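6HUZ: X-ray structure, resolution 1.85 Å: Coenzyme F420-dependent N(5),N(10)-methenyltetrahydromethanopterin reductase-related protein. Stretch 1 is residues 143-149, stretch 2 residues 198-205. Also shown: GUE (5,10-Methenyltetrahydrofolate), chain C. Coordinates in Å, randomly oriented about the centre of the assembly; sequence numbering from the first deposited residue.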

# COMPACT_ATOMS: atom_id res chain seq x y z
N SER A 143 -11.71 -17.13 16.34
CA SER A 143 -12.30 -16.24 15.34
C SER A 143 -12.39 -14.85 15.94
O SER A 143 -11.60 -14.53 16.82
CB SER A 143 -13.68 -16.76 14.94
OG SER A 143 -14.26 -15.99 13.90
N THR A 144 -13.31 -14.00 15.45
CA THR A 144 -13.42 -12.63 15.94
C THR A 144 -14.85 -12.14 15.98
O THR A 144 -15.72 -12.65 15.30
CB THR A 144 -12.67 -11.58 14.96
OG1 THR A 144 -13.31 -11.50 13.67
CG2 THR A 144 -11.19 -11.88 14.73
N MET A 145 -15.07 -11.10 16.80
CA MET A 145 -16.35 -10.43 16.89
C MET A 145 -15.89 -8.98 16.88
O MET A 145 -16.10 -8.24 17.84
CB MET A 145 -17.15 -10.83 18.14
CG MET A 145 -17.93 -12.15 17.96
SD MET A 145 -19.23 -12.18 16.70
CE MET A 145 -20.46 -11.24 17.44
N HIS A 146 -15.22 -8.59 15.77
CA HIS A 146 -14.68 -7.25 15.61
C HIS A 146 -15.82 -6.29 15.27
O HIS A 146 -16.43 -6.40 14.21
CB HIS A 146 -13.58 -7.25 14.54
CG HIS A 146 -12.74 -6.02 14.57
ND1 HIS A 146 -13.30 -4.77 14.71
CD2 HIS A 146 -11.39 -5.89 14.46
CE1 HIS A 146 -12.29 -3.92 14.66
NE2 HIS A 146 -11.12 -4.55 14.53
N PRO A 147 -16.11 -5.34 16.19
CA PRO A 147 -17.20 -4.38 15.94
C PRO A 147 -16.95 -3.39 14.81
O PRO A 147 -17.93 -2.87 14.27
CB PRO A 147 -17.38 -3.67 17.28
CG PRO A 147 -16.10 -3.83 17.99
CD PRO A 147 -15.44 -5.08 17.49
N ALA A 148 -15.66 -3.10 14.50
CA ALA A 148 -15.22 -2.16 13.43
C ALA A 148 -16.07 -0.91 13.62
O ALA A 148 -16.66 -0.36 12.68
CB ALA A 148 -15.48 -2.79 12.05
N ALA A 149 -16.18 -0.52 14.89
CA ALA A 149 -16.99 0.60 15.38
C ALA A 149 -16.95 0.50 16.90
O ALA A 149 -16.42 -0.48 17.43
CB ALA A 149 -18.46 0.42 14.90
N1 GUE C . -13.49 2.61 13.84
C2 GUE C . -13.10 1.40 13.36
N3 GUE C . -12.21 0.62 13.99
C4 GUE C . -11.64 0.95 15.14
C6 GUE C . -12.43 3.66 17.71
C1' GUE C . -6.84 3.59 20.90
C2' GUE C . -6.68 3.21 19.57
C3' GUE C . -7.78 3.23 18.70
C4' GUE C . -9.05 3.61 19.15
C5' GUE C . -9.20 3.96 20.50
O4 GUE C . -10.83 0.17 15.68
C4A GUE C . -12.04 2.24 15.74
N5 GUE C . -11.54 2.84 16.90
C7 GUE C . -12.84 4.77 16.75
N8 GUE C . -13.41 4.26 15.51
C8A GUE C . -13.01 3.06 15.01
N2 GUE C . -13.62 1.00 12.18
C9 GUE C . -11.41 4.30 18.67
N10 GUE C . -10.20 3.57 18.33
C6' GUE C . -8.10 3.96 21.36
C11 GUE C . -5.66 3.57 21.86
O11 GUE C . -4.52 3.56 21.43
N GUE C . -5.90 3.55 23.17
CA GUE C . -4.84 3.35 24.17
C GUE C . -5.13 2.17 25.07
OX1 GUE C . -6.32 1.82 25.27
OX2 GUE C . -4.17 1.55 25.59
CB GUE C . -4.58 4.63 24.98
CG GUE C . -5.46 5.82 24.56
CD GUE C . -5.28 7.03 25.47
OE1 GUE C . -5.14 8.16 24.93
OE2 GUE C . -5.30 6.86 26.72
C1 GUE C . -10.33 2.83 17.29
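Stretch 2 198-205: LVSPVGDM

The most unusual feature of this contact is a glycine, the last residue of a helix, laid flat on a histidine ring. Gly 203 CA stands 3.9 Å from the centroid of the His 146 ring, 23° off the ring normal, a CH-pi contact over one face. The absent side chain is what permits it: an ideal CB on Gly 203 would point toward stretch 1 and come within 2.8 Å of His 146 NE2, a clash. The rule to read here is that a ring can pack this tightly against a helix where the helix offers bare backbone.

Stretch 2 arrives as helix and leaves as loop. Residues 198 to 203 continue a helix that begins earlier in the chain, kinked at Pro 201, whose nitrogen carries no hydrogen to give to the turn before. Beyond the kink the turns close again, with Val 202 N to Leu 198 O at 3.1 Å, Gly 203 N to Val 199 O at 2.7 Å and Asp 204 N to Ser 200 O at 3.0 Å. Asp 204 is the first residue to leave helical phi/psi, its psi swinging to 175°. Stretch 1 starts as the end of a strand, Ser 143 and Thr 144, then runs on as loop, with Ala 148 at positive phi (47/44).

The two segments advance in the same sense along the contact: Thr 144 and His 146 meet Val 199, and farther on His 146 and Ala 148 meet Gly 203. The CA atoms come nearest at the far end, with Ala 148 CA and Gly 203 CA 4.2 Å apart. At the near end Val 199, chi1 t, points toward the loop and places its CG1 3.7 Å from Thr 144 OG1 and also 3.7 Å from His 146 CB, so one methyl serves two neighbours.

His 146, chi1 t, is the hub, and both of its ring nitrogens are engaged. His 146 NE2 donates to Asp 204 OD1 at 2.8 Å, with an angle of 161° at the hydrogen, while His 146 ND1 accepts from Ala 148 N at 2.9 Å, a bond within the loop that holds the ring from its own stretch. The CA-to-CB bond of Asp 204 points away from stretch 1, yet with chi1 m the carboxylate comes back to the ring edge. The other oxygen, Asp 204 OD2, takes a hydrogen bond from Ser 200 OG at 2.6 Å, so the acceptor is braced from the helix one turn earlier.

Gly 203 O, at the helix end, has several close neighbours. Ala 148 CA approaches Gly 203 O at 3.4 Å in a CA-H...O contact, His 146 CE1 lies 3.3 Å from Gly 203 O, and GUE N2 donates a hydrogen bond to Gly 203 O at 3.0 Å. The methenyltetrahydrofolate thus sits directly against the seam between the stretches, its O4 near the plane of the His 146 ring, at the edge.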

# COMPACT_ATOMS: atom_id res chain seq x y z
N LEU A 198 -7.53 -10.45 7.14
CA LEU A 198 -8.09 -9.17 6.69
C LEU A 198 -8.98 -8.48 7.69
O LEU A 198 -9.31 -7.31 7.47
CB LEU A 198 -8.87 -9.40 5.37
CG LEU A 198 -8.04 -10.07 4.24
CD1 LEU A 198 -8.80 -10.05 2.91
CD2 LEU A 198 -6.71 -9.40 4.05
N VAL A 199 -9.40 -9.18 8.78
CA VAL A 199 -10.26 -8.55 9.78
C VAL A 199 -9.56 -7.29 10.34
O VAL A 199 -10.18 -6.22 10.39
CB VAL A 199 -10.69 -9.55 10.88
CG1 VAL A 199 -11.34 -8.83 12.08
CG2 VAL A 199 -11.63 -10.61 10.30
N SER A 200 -8.29 -7.39 10.76
CA SER A 200 -7.59 -6.21 11.29
C SER A 200 -7.48 -4.99 10.28
O SER A 200 -7.90 -3.88 10.63
CB SER A 200 -6.20 -6.61 11.80
OG SER A 200 -5.33 -5.51 12.04
N PRO A 201 -6.93 -5.14 9.05
CA PRO A 201 -6.83 -3.97 8.15
C PRO A 201 -8.20 -3.41 7.74
O PRO A 201 -8.31 -2.23 7.40
CB PRO A 201 -6.04 -4.51 6.95
CG PRO A 201 -6.22 -5.98 6.96
CD PRO A 201 -6.33 -6.34 8.45
N VAL A 202 -9.24 -4.22 7.78
CA VAL A 202 -10.59 -3.74 7.43
C VAL A 202 -11.32 -3.14 8.65
O VAL A 202 -11.97 -2.11 8.50
CB VAL A 202 -11.44 -4.85 6.75
CG1 VAL A 202 -12.90 -4.40 6.57
CG2 VAL A 202 -10.83 -5.24 5.38
N GLY A 203 -11.24 -3.79 9.81
CA GLY A 203 -11.93 -3.36 11.03
C GLY A 203 -11.30 -2.31 11.94
O GLY A 203 -12.01 -1.47 12.52
N ASP A 204 -9.99 -2.39 12.13
CA ASP A 204 -9.23 -1.46 12.98
C ASP A 204 -9.25 -0.02 12.47
O ASP A 204 -9.76 0.26 11.38
CB ASP A 204 -7.74 -1.86 13.03
CG ASP A 204 -7.46 -3.21 13.61
OD1 ASP A 204 -8.42 -3.86 14.14
OD2 ASP A 204 -6.30 -3.64 13.55
N MET A 205 -8.67 0.87 13.26
CA MET A 205 -8.55 2.28 12.93
C MET A 205 -7.86 2.49 11.56
O MET A 205 -8.15 3.50 10.93
CB MET A 205 -7.83 3.04 14.03
CG MET A 205 -6.50 2.44 14.38
SD MET A 205 -5.67 3.56 15.52
CE MET A 205 -4.19 2.48 16.05